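Local coordinates for nitrophorin Cim l NP (Cimex lectularius, PDB 2IMQ), which carries nitric oxide on a heme group in bed bug saliva and delivers it to the victim during feeding, causing vasodilation, at residues A[225-228]-A[229-232]. Sequence-based numbering, arbitrary orientation.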
ATOM      1  N   LYS A 225     -11.954  -7.201 -10.351  1.00 15.31           N
ATOM      2  CA  LYS A 225     -11.199  -8.417 -10.566  1.00 17.07           C
ATOM      3  C   LYS A 225     -11.059  -8.645 -12.048  1.00 18.56           C
ATOM      4  O   LYS A 225     -12.070  -8.655 -12.754  1.00 20.13           O
ATOM      5  CB  LYS A 225     -11.973  -9.573  -9.937  1.00 17.72           C
ATOM      6  CG  LYS A 225     -11.361 -10.972 -10.059  1.00 20.61           C
ATOM      7  CD  LYS A 225     -12.325 -11.959  -9.450  1.00 25.32           C
ATOM      8  CE  LYS A 225     -11.874 -13.377  -9.495  1.00 30.71           C
ATOM      9  NZ  LYS A 225     -12.943 -14.314  -8.937  1.00 32.41           N
ATOM     10  N   PHE A 226      -9.834  -8.848 -12.501  1.00 19.19           N
ATOM     11  CA  PHE A 226      -9.520  -9.048 -13.904  1.00 21.01           C
ATOM     12  C   PHE A 226      -9.297 -10.518 -14.198  1.00 23.84           C
ATOM     13  O   PHE A 226      -8.857 -11.314 -13.352  1.00 23.60           O
ATOM     14  CB  PHE A 226      -8.288  -8.266 -14.294  1.00 21.23           C
ATOM     15  CG  PHE A 226      -8.507  -6.803 -14.366  1.00 18.99           C
ATOM     16  CD1 PHE A 226      -8.202  -5.979 -13.285  1.00 18.54           C
ATOM     17  CD2 PHE A 226      -9.113  -6.250 -15.488  1.00 20.47           C
ATOM     18  CE1 PHE A 226      -8.442  -4.634 -13.376  1.00 19.68           C
ATOM     19  CE2 PHE A 226      -9.350  -4.905 -15.588  1.00 21.05           C
ATOM     20  CZ  PHE A 226      -9.037  -4.105 -14.515  1.00 20.97           C
ATOM     21  N   LYS A 227      -9.576 -10.878 -15.441  1.00 26.50           N
ATOM     22  CA  LYS A 227      -9.122 -12.182 -15.919  1.00 29.25           C
ATOM     23  C   LYS A 227      -7.626 -12.016 -16.168  1.00 29.85           C
ATOM     24  O   LYS A 227      -7.238 -11.067 -16.829  1.00 30.48           O
ATOM     25  CB  LYS A 227      -9.891 -12.576 -17.175  1.00 30.04           C
ATOM     26  CG  LYS A 227     -11.382 -12.631 -16.989  1.00 30.95           C
ATOM     27  CD  LYS A 227     -12.100 -12.939 -18.284  1.00 34.14           C
ATOM     28  CE  LYS A 227     -13.566 -13.179 -18.006  1.00 36.82           C
ATOM     29  NZ  LYS A 227     -13.723 -14.381 -17.146  1.00 39.16           N
ATOM     30  N   PRO A 228      -6.769 -12.836 -15.566  1.00 31.76           N
ATOM     31  CA  PRO A 228      -5.316 -12.644 -15.714  1.00 33.17           C
ATOM     32  C   PRO A 228      -4.825 -12.458 -17.156  1.00 34.58           C
ATOM     33  O   PRO A 228      -5.359 -13.071 -18.088  1.00 34.41           O
ATOM     34  CB  PRO A 228      -4.748 -13.932 -15.135  1.00 33.34           C
ATOM     35  CG  PRO A 228      -5.715 -14.325 -14.121  1.00 32.21           C
ATOM     36  CD  PRO A 228      -7.066 -13.975 -14.683  1.00 32.24           C
ATOM     37  N   ASN A 229      -3.830 -11.597 -17.332  1.00 35.66           N
ATOM     38  CA  ASN A 229      -3.258 -11.255 -18.653  1.00 35.82           C
ATOM     39  C   ASN A 229      -4.184 -10.541 -19.652  1.00 36.64           C
ATOM     40  O   ASN A 229      -3.822 -10.382 -20.824  1.00 37.80           O
ATOM     41  CB  ASN A 229      -2.583 -12.492 -19.276  1.00 37.36           C
ATOM     42  CG  ASN A 229      -1.597 -13.133 -18.329  1.00 37.47           C
ATOM     43  OD1 ASN A 229      -1.740 -14.301 -17.960  1.00 43.65           O
ATOM     44  ND2 ASN A 229      -0.621 -12.338 -17.855  1.00 38.28           N
ATOM     45  N   THR A 230      -5.348 -10.073 -19.181  1.00 35.33           N
ATOM     46  CA  THR A 230      -6.290  -9.296 -19.998  1.00 34.79           C
ATOM     47  C   THR A 230      -6.632  -8.029 -19.260  1.00 33.43           C
ATOM     48  O   THR A 230      -6.139  -7.827 -18.129  1.00 34.61           O
ATOM     49  CB  THR A 230      -7.602 -10.064 -20.291  1.00 35.21           C
ATOM     50  OG1 THR A 230      -8.425 -10.156 -19.110  1.00 36.80           O
ATOM     51  CG2 THR A 230      -7.316 -11.508 -20.690  1.00 35.97           C
ATOM     52  N   ASP A 231      -7.444  -7.183 -19.904  1.00 31.60           N
ATOM     53  CA  ASP A 231      -8.048  -6.002 -19.310  1.00 30.72           C
ATOM     54  C   ASP A 231      -9.543  -6.177 -19.154  1.00 28.74           C
ATOM     55  O   ASP A 231     -10.278  -5.200 -19.022  1.00 29.91           O
ATOM     56  CB  ASP A 231      -7.753  -4.765 -20.140  1.00 31.48           C
ATOM     57  CG  ASP A 231      -6.290  -4.544 -20.304  1.00 32.61           C
ATOM     58  OD1 ASP A 231      -5.585  -4.614 -19.274  1.00 40.03           O
ATOM     59  OD2 ASP A 231      -5.759  -4.320 -21.409  1.00 37.26           O
ATOM     60  N   GLU A 232      -9.963  -7.430 -19.137  1.00 27.85           N
ATOM     61  CA  GLU A 232     -11.379  -7.762 -19.059  1.00 27.97           C
ATOM     62  C   GLU A 232     -11.735  -8.097 -17.616  1.00 26.38           C
ATOM     63  O   GLU A 232     -11.109  -8.946 -16.963  1.00 26.43           O
ATOM     64  CB  GLU A 232     -11.727  -8.910 -19.993  1.00 28.87           C
ATOM     65  CG  GLU A 232     -11.522  -8.582 -21.469  1.00 31.49           C
ATOM     66  CD  GLU A 232     -11.635  -9.777 -22.363  1.00 33.94           C
ATOM     67  OE1 GLU A 232     -12.359 -10.742 -21.992  1.00 40.67           O
ATOM     68  OE2 GLU A 232     -10.986  -9.746 -23.433  1.00 41.31           O
TER
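Thr230 turns its hydroxyl into the bend of the chain and lays it against Lys227, where OG1 donates to the backbone O of Lys227 at 2.7 Å and lies 3.4 Å from CB of Lys227. With chi1 at 72°, OG1 is set next to both backbone neighbours of CA, and it reaches Lys227 O on one arm and Glu232 N on the other. The same OG1 accepts from Glu232 N at 3.1 Å, two residues on, which defines an ST turn. Lys227 O is gripped twice, because Thr230 N also donates to it at 3.2 Å; both donors approach from one face of the carbonyl plane. That backbone bond closes a type II beta turn from Lys227 to Thr230, with Pro228 and Asn229 at its corners and Asn229 carrying the positive phi of 64°. Beyond the turn, the two arms are joined again by a hydrogen bond from Lys227 N to Glu232 O (2.9 Å), nearly straight with an N-H...O angle of 172°. Glu232 O also takes a CA-H...O contact from Phe226 CA. The Phe226 ring meets the returning chain along its edge: CE2 is 3.6 Å from Asp231 O, which lies near the ring plane. Buried, unlike the exposed corner, this ring stacks with Tyr233 and makes a cation-pi contact with Arg272, while Asp231 OD1 forms a salt bridge with Lys267. The turn lies at the surface, away from the heme site, in the long loop that follows helix 201-206 and precedes strand 243-248, its backbone bonded to Lys267 and Glu270 just before strand 274-281.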